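Local coordinates for AT-less polyketide synthase (Streptomyces platensis subsp. rosaceus, PDB 4QYR), which probably catalyses chain-elongating condensation as a ketosynthase domain of the modular synthase that makes isomigrastatin, here including the linker that follows it, at residues R499-G511 against L564-P576. Residues are numbered along the deposited sequence; the frame is centred on the assembly and turned at random.
Sequences REAMERRLGFVVG and LDRVTALWCDGAP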
loop_
_atom_site.group_PDB
_atom_site.type_symbol
_atom_site.label_atom_id
_atom_site.label_comp_id
_atom_site.label_asym_id
_atom_site.label_seq_id
_atom_site.Cartn_x
_atom_site.Cartn_y
_atom_site.Cartn_z
ATOM N N ARG A 499 28.120 -1.609 10.734
ATOM C CA ARG A 499 28.226 -2.899 10.064
ATOM C C ARG A 499 27.765 -4.039 10.952
ATOM O O ARG A 499 28.084 -4.091 12.144
ATOM C CB ARG A 499 29.657 -3.147 9.607
ATOM C CG ARG A 499 30.201 -2.104 8.646
ATOM C CD ARG A 499 29.580 -2.292 7.315
ATOM N NE ARG A 499 30.152 -1.437 6.289
ATOM C CZ ARG A 499 29.716 -0.213 6.026
ATOM N NH1 ARG A 499 30.267 0.495 5.056
ATOM N NH2 ARG A 499 28.735 0.314 6.745
ATOM N N GLU A 500 26.976 -4.936 10.376
ATOM C CA GLU A 500 26.668 -6.181 11.053
ATOM C C GLU A 500 27.957 -6.953 11.271
ATOM O O GLU A 500 28.758 -7.106 10.343
ATOM C CB GLU A 500 25.678 -7.029 10.257
ATOM C CG GLU A 500 25.548 -8.441 10.787
ATOM C CD GLU A 500 24.319 -9.179 10.270
ATOM O OE1 GLU A 500 23.184 -8.828 10.677
ATOM O OE2 GLU A 500 24.494 -10.136 9.479
ATOM N N ALA A 501 28.156 -7.415 12.503
ATOM C CA ALA A 501 29.285 -8.266 12.846
ATOM C C ALA A 501 29.005 -9.692 12.402
ATOM O O ALA A 501 28.176 -10.382 12.987
ATOM C CB ALA A 501 29.555 -8.217 14.326
HETATM N N MSE A 502 29.709 -10.133 11.368
HETATM C CA MSE A 502 29.372 -11.382 10.716
HETATM C C MSE A 502 30.288 -12.531 11.117
HETATM O O MSE A 502 31.062 -12.426 12.072
HETATM C CB MSE A 502 29.383 -11.173 9.209
HETATM C CG MSE A 502 28.471 -10.031 8.818
HETATM SE SE MSE A 502 28.252 -9.688 6.921
HETATM C CE MSE A 502 29.148 -7.946 6.856
ATOM N N GLU A 503 30.168 -13.632 10.380
ATOM C CA GLU A 503 30.735 -14.915 10.772
ATOM C C GLU A 503 32.247 -14.857 10.782
ATOM O O GLU A 503 32.856 -15.128 11.802
ATOM C CB GLU A 503 30.246 -16.030 9.841
ATOM C CG GLU A 503 28.838 -16.569 10.150
ATOM C CD GLU A 503 27.690 -15.814 9.456
ATOM O OE1 GLU A 503 27.910 -14.685 8.951
ATOM O OE2 GLU A 503 26.561 -16.373 9.413
ATOM N N ARG A 504 32.851 -14.487 9.654
ATOM C CA ARG A 504 34.306 -14.379 9.561
ATOM C C ARG A 504 34.723 -12.940 9.880
ATOM O O ARG A 504 34.163 -11.995 9.329
ATOM C CB ARG A 504 34.789 -14.801 8.172
ATOM C CG ARG A 504 34.885 -16.314 7.950
ATOM C CD ARG A 504 35.448 -17.070 9.159
ATOM N NE ARG A 504 36.914 -17.054 9.183
ATOM C CZ ARG A 504 37.671 -17.734 10.049
ATOM N NH1 ARG A 504 37.107 -18.513 10.963
ATOM N NH2 ARG A 504 38.999 -17.650 9.990
ATOM N N ARG A 505 35.692 -12.775 10.778
ATOM C CA ARG A 505 36.049 -11.445 11.274
ATOM C C ARG A 505 37.542 -11.113 11.116
ATOM O O ARG A 505 38.403 -11.968 11.292
ATOM C CB ARG A 505 35.636 -11.304 12.755
ATOM C CG ARG A 505 34.150 -11.542 13.019
ATOM C CD ARG A 505 33.707 -11.180 14.446
ATOM N NE ARG A 505 32.260 -11.392 14.625
ATOM C CZ ARG A 505 31.559 -11.090 15.723
ATOM N NH1 ARG A 505 32.146 -10.545 16.785
ATOM N NH2 ARG A 505 30.252 -11.330 15.763
ATOM N N LEU A 506 37.816 -9.857 10.763
ATOM C CA LEU A 506 39.155 -9.248 10.766
ATOM C C LEU A 506 39.190 -8.055 11.727
ATOM O O LEU A 506 38.255 -7.258 11.760
ATOM C CB LEU A 506 39.535 -8.769 9.361
ATOM C CG LEU A 506 40.785 -7.898 9.161
ATOM C CD1 LEU A 506 42.017 -8.609 9.629
ATOM C CD2 LEU A 506 40.952 -7.525 7.702
ATOM N N GLY A 507 40.268 -7.910 12.489
ATOM C CA GLY A 507 40.419 -6.754 13.355
ATOM C C GLY A 507 41.871 -6.365 13.598
ATOM O O GLY A 507 42.756 -7.228 13.602
ATOM N N PHE A 508 42.116 -5.070 13.809
ATOM C CA PHE A 508 43.445 -4.579 14.163
ATOM C C PHE A 508 43.372 -3.165 14.706
ATOM O O PHE A 508 42.302 -2.593 14.745
ATOM C CB PHE A 508 44.403 -4.654 12.969
ATOM C CG PHE A 508 43.966 -3.876 11.764
ATOM C CD1 PHE A 508 44.599 -2.697 11.423
ATOM C CD2 PHE A 508 42.969 -4.354 10.934
ATOM C CE1 PHE A 508 44.219 -1.990 10.295
ATOM C CE2 PHE A 508 42.584 -3.653 9.805
ATOM C CZ PHE A 508 43.204 -2.471 9.484
ATOM N N VAL A 509 44.502 -2.612 15.150
ATOM C CA VAL A 509 44.530 -1.286 15.782
ATOM C C VAL A 509 45.557 -0.346 15.144
ATOM O O VAL A 509 46.730 -0.690 14.997
ATOM C CB VAL A 509 44.823 -1.382 17.301
ATOM C CG1 VAL A 509 44.923 0.000 17.912
ATOM C CG2 VAL A 509 43.738 -2.174 17.998
ATOM N N VAL A 510 45.096 0.845 14.768
ATOM C CA VAL A 510 45.942 1.826 14.100
ATOM C C VAL A 510 46.038 3.129 14.882
ATOM O O VAL A 510 45.230 3.394 15.782
ATOM C CB VAL A 510 45.418 2.167 12.699
ATOM C CG1 VAL A 510 45.319 0.918 11.841
ATOM C CG2 VAL A 510 44.081 2.874 12.809
ATOM N N GLY A 511 47.025 3.943 14.518
ATOM C CA GLY A 511 47.156 5.285 15.052
ATOM C C GLY A 511 47.060 6.323 13.952
ATOM O O GLY A 511 46.871 7.502 14.220
ATOM N N LEU A 564 43.432 -2.070 23.445
ATOM C CA LEU A 564 42.573 -2.146 22.264
ATOM C C LEU A 564 42.689 -3.436 21.473
ATOM O O LEU A 564 41.683 -4.014 21.049
ATOM C CB LEU A 564 42.899 -0.994 21.324
ATOM C CG LEU A 564 41.942 0.177 21.285
ATOM C CD1 LEU A 564 42.448 1.177 20.268
ATOM C CD2 LEU A 564 40.560 -0.325 20.927
ATOM N N ASP A 565 43.931 -3.858 21.251
ATOM C CA ASP A 565 44.235 -4.971 20.366
ATOM C C ASP A 565 43.601 -6.247 20.898
ATOM O O ASP A 565 43.053 -7.052 20.142
ATOM C CB ASP A 565 45.754 -5.118 20.219
ATOM C CG ASP A 565 46.152 -5.951 19.012
ATOM O OD1 ASP A 565 46.581 -7.117 19.192
ATOM O OD2 ASP A 565 46.007 -5.438 17.876
ATOM N N ARG A 566 43.654 -6.408 22.211
ATOM C CA ARG A 566 43.078 -7.576 22.848
ATOM C C ARG A 566 41.558 -7.577 22.651
ATOM O O ARG A 566 40.968 -8.608 22.340
ATOM C CB ARG A 566 43.457 -7.608 24.333
ATOM C CG ARG A 566 43.096 -8.894 25.059
ATOM C CD ARG A 566 43.454 -10.133 24.260
ATOM N NE ARG A 566 43.000 -11.335 24.956
ATOM C CZ ARG A 566 42.877 -12.535 24.393
ATOM N NH1 ARG A 566 42.451 -13.567 25.114
ATOM N NH2 ARG A 566 43.180 -12.704 23.113
ATOM N N VAL A 567 40.931 -6.417 22.814
ATOM C CA VAL A 567 39.505 -6.292 22.528
ATOM C C VAL A 567 39.239 -6.781 21.121
ATOM O O VAL A 567 38.444 -7.698 20.915
ATOM C CB VAL A 567 39.005 -4.845 22.650
ATOM C CG1 VAL A 567 37.576 -4.741 22.139
ATOM C CG2 VAL A 567 39.127 -4.354 24.092
ATOM N N THR A 568 39.935 -6.163 20.166
ATOM C CA THR A 568 39.887 -6.541 18.750
ATOM C C THR A 568 39.988 -8.057 18.517
ATOM O O THR A 568 39.161 -8.632 17.805
ATOM C CB THR A 568 41.015 -5.808 17.957
ATOM O OG1 THR A 568 40.502 -4.594 17.389
ATOM C CG2 THR A 568 41.588 -6.680 16.854
ATOM N N ALA A 569 40.972 -8.701 19.141
ATOM C CA ALA A 569 41.176 -10.134 18.959
ATOM C C ALA A 569 40.093 -10.954 19.670
ATOM O O ALA A 569 39.736 -12.037 19.211
ATOM C CB ALA A 569 42.559 -10.538 19.446
ATOM N N LEU A 570 39.571 -10.446 20.785
ATOM C CA LEU A 570 38.442 -11.093 21.452
ATOM C C LEU A 570 37.196 -11.007 20.581
ATOM O O LEU A 570 36.459 -11.987 20.422
ATOM C CB LEU A 570 38.163 -10.457 22.812
ATOM C CG LEU A 570 39.115 -10.815 23.953
ATOM C CD1 LEU A 570 38.788 -9.991 25.191
ATOM C CD2 LEU A 570 39.069 -12.304 24.261
ATOM N N TRP A 571 36.970 -9.827 20.012
ATOM C CA TRP A 571 35.821 -9.596 19.162
ATOM C C TRP A 571 35.823 -10.547 17.975
ATOM O O TRP A 571 34.769 -10.872 17.433
ATOM C CB TRP A 571 35.791 -8.139 18.684
ATOM C CG TRP A 571 34.702 -7.847 17.694
ATOM C CD1 TRP A 571 33.399 -7.585 17.971
ATOM C CD2 TRP A 571 34.826 -7.799 16.269
ATOM N NE1 TRP A 571 32.697 -7.375 16.811
ATOM C CE2 TRP A 571 33.553 -7.503 15.749
ATOM C CE3 TRP A 571 35.890 -7.979 15.380
ATOM C CZ2 TRP A 571 33.317 -7.378 14.380
ATOM C CZ3 TRP A 571 35.651 -7.858 14.013
ATOM C CH2 TRP A 571 34.378 -7.569 13.531
ATOM N N CYS A 572 37.006 -11.004 17.574
ATOM C CA CYS A 572 37.124 -11.895 16.412
ATOM C C CYS A 572 36.656 -13.329 16.675
ATOM O O CYS A 572 36.131 -13.991 15.775
ATOM C CB CYS A 572 38.568 -11.912 15.906
ATOM S SG CYS A 572 39.063 -10.371 15.112
ATOM N N ASP A 573 36.850 -13.808 17.898
ATOM C CA ASP A 573 36.366 -15.135 18.251
ATOM C C ASP A 573 35.010 -15.063 18.947
ATOM O O ASP A 573 34.563 -16.035 19.564
ATOM C CB ASP A 573 37.389 -15.867 19.113
ATOM C CG ASP A 573 38.654 -16.199 18.343
ATOM O OD1 ASP A 573 38.533 -16.849 17.280
ATOM O OD2 ASP A 573 39.760 -15.822 18.797
ATOM N N GLY A 574 34.361 -13.905 18.837
ATOM C CA GLY A 574 32.957 -13.780 19.183
ATOM C C GLY A 574 32.604 -13.024 20.450
ATOM O O GLY A 574 31.472 -13.123 20.927
ATOM N N ALA A 575 33.550 -12.267 20.997
ATOM C CA ALA A 575 33.284 -11.529 22.227
ATOM C C ALA A 575 32.393 -10.332 21.941
ATOM O O ALA A 575 32.715 -9.516 21.083
ATOM C CB ALA A 575 34.580 -11.083 22.878
ATOM N N PRO A 576 31.254 -10.230 22.644
ATOM C CA PRO A 576 30.361 -9.088 22.416
ATOM C C PRO A 576 30.968 -7.778 22.910
ATOM O O PRO A 576 31.495 -7.715 24.020
ATOM C CB PRO A 576 29.106 -9.452 23.220
ATOM C CG PRO A 576 29.163 -10.937 23.353
ATOM C CD PRO A 576 30.623 -11.258 23.486
#
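Arg505 sets CG anti to its carbonyl carbon (chi1 -57°) and runs extended from CG to NE, while Trp571 turns its indole back beside its own carbonyl carbon, CG anti to the backbone N (chi1 175°), and the two side chains cross at about a right angle. The arginine lies over one face of the indole: CD sits 3.6 Å from the centroid of the six-membered ring, a CH-pi contact, and CZ 4.3 Å from that of the five-membered ring, a cation-pi contact. Arg505 NH1, still over the indole face near its rim, donates to Trp571 O at 2.7 Å, somewhat bent and tilted from the guanidinium plane. Arg505 NE gives a nearly straight bond of 3.0 Å to Met502 O, in that plane. Ala501 CB lies over one guanidinium face, toward its rim, and touches Trp571 CZ2 at 3.9 Å. Trp571 O also receives a weak bond from Gly574 N in the Schellman motif that ends helix 564-572. Farther along, Thr568 CG2 packs on the backbone at Gly507 and Phe508, and Cys572 SG lies by Gly507 N. At the far end Val509 CG1 meets Leu564 CD1 at 3.6 Å, while Asp565 OD1 is hydrogen-bonded to His533 NE2. The helix runs nearly antiparallel to strand 504-510, the middle strand of the linker's three-stranded sheet, and packs on one face of that sheet; helix 513-524 covers the side of Leu506 and Phe508. With two carbonyls fixing its guanidinium, Arg505 probably keeps its positive charge against the indole, tying the strand's start to the helix's C-terminal end, whose dipole should welcome a cation.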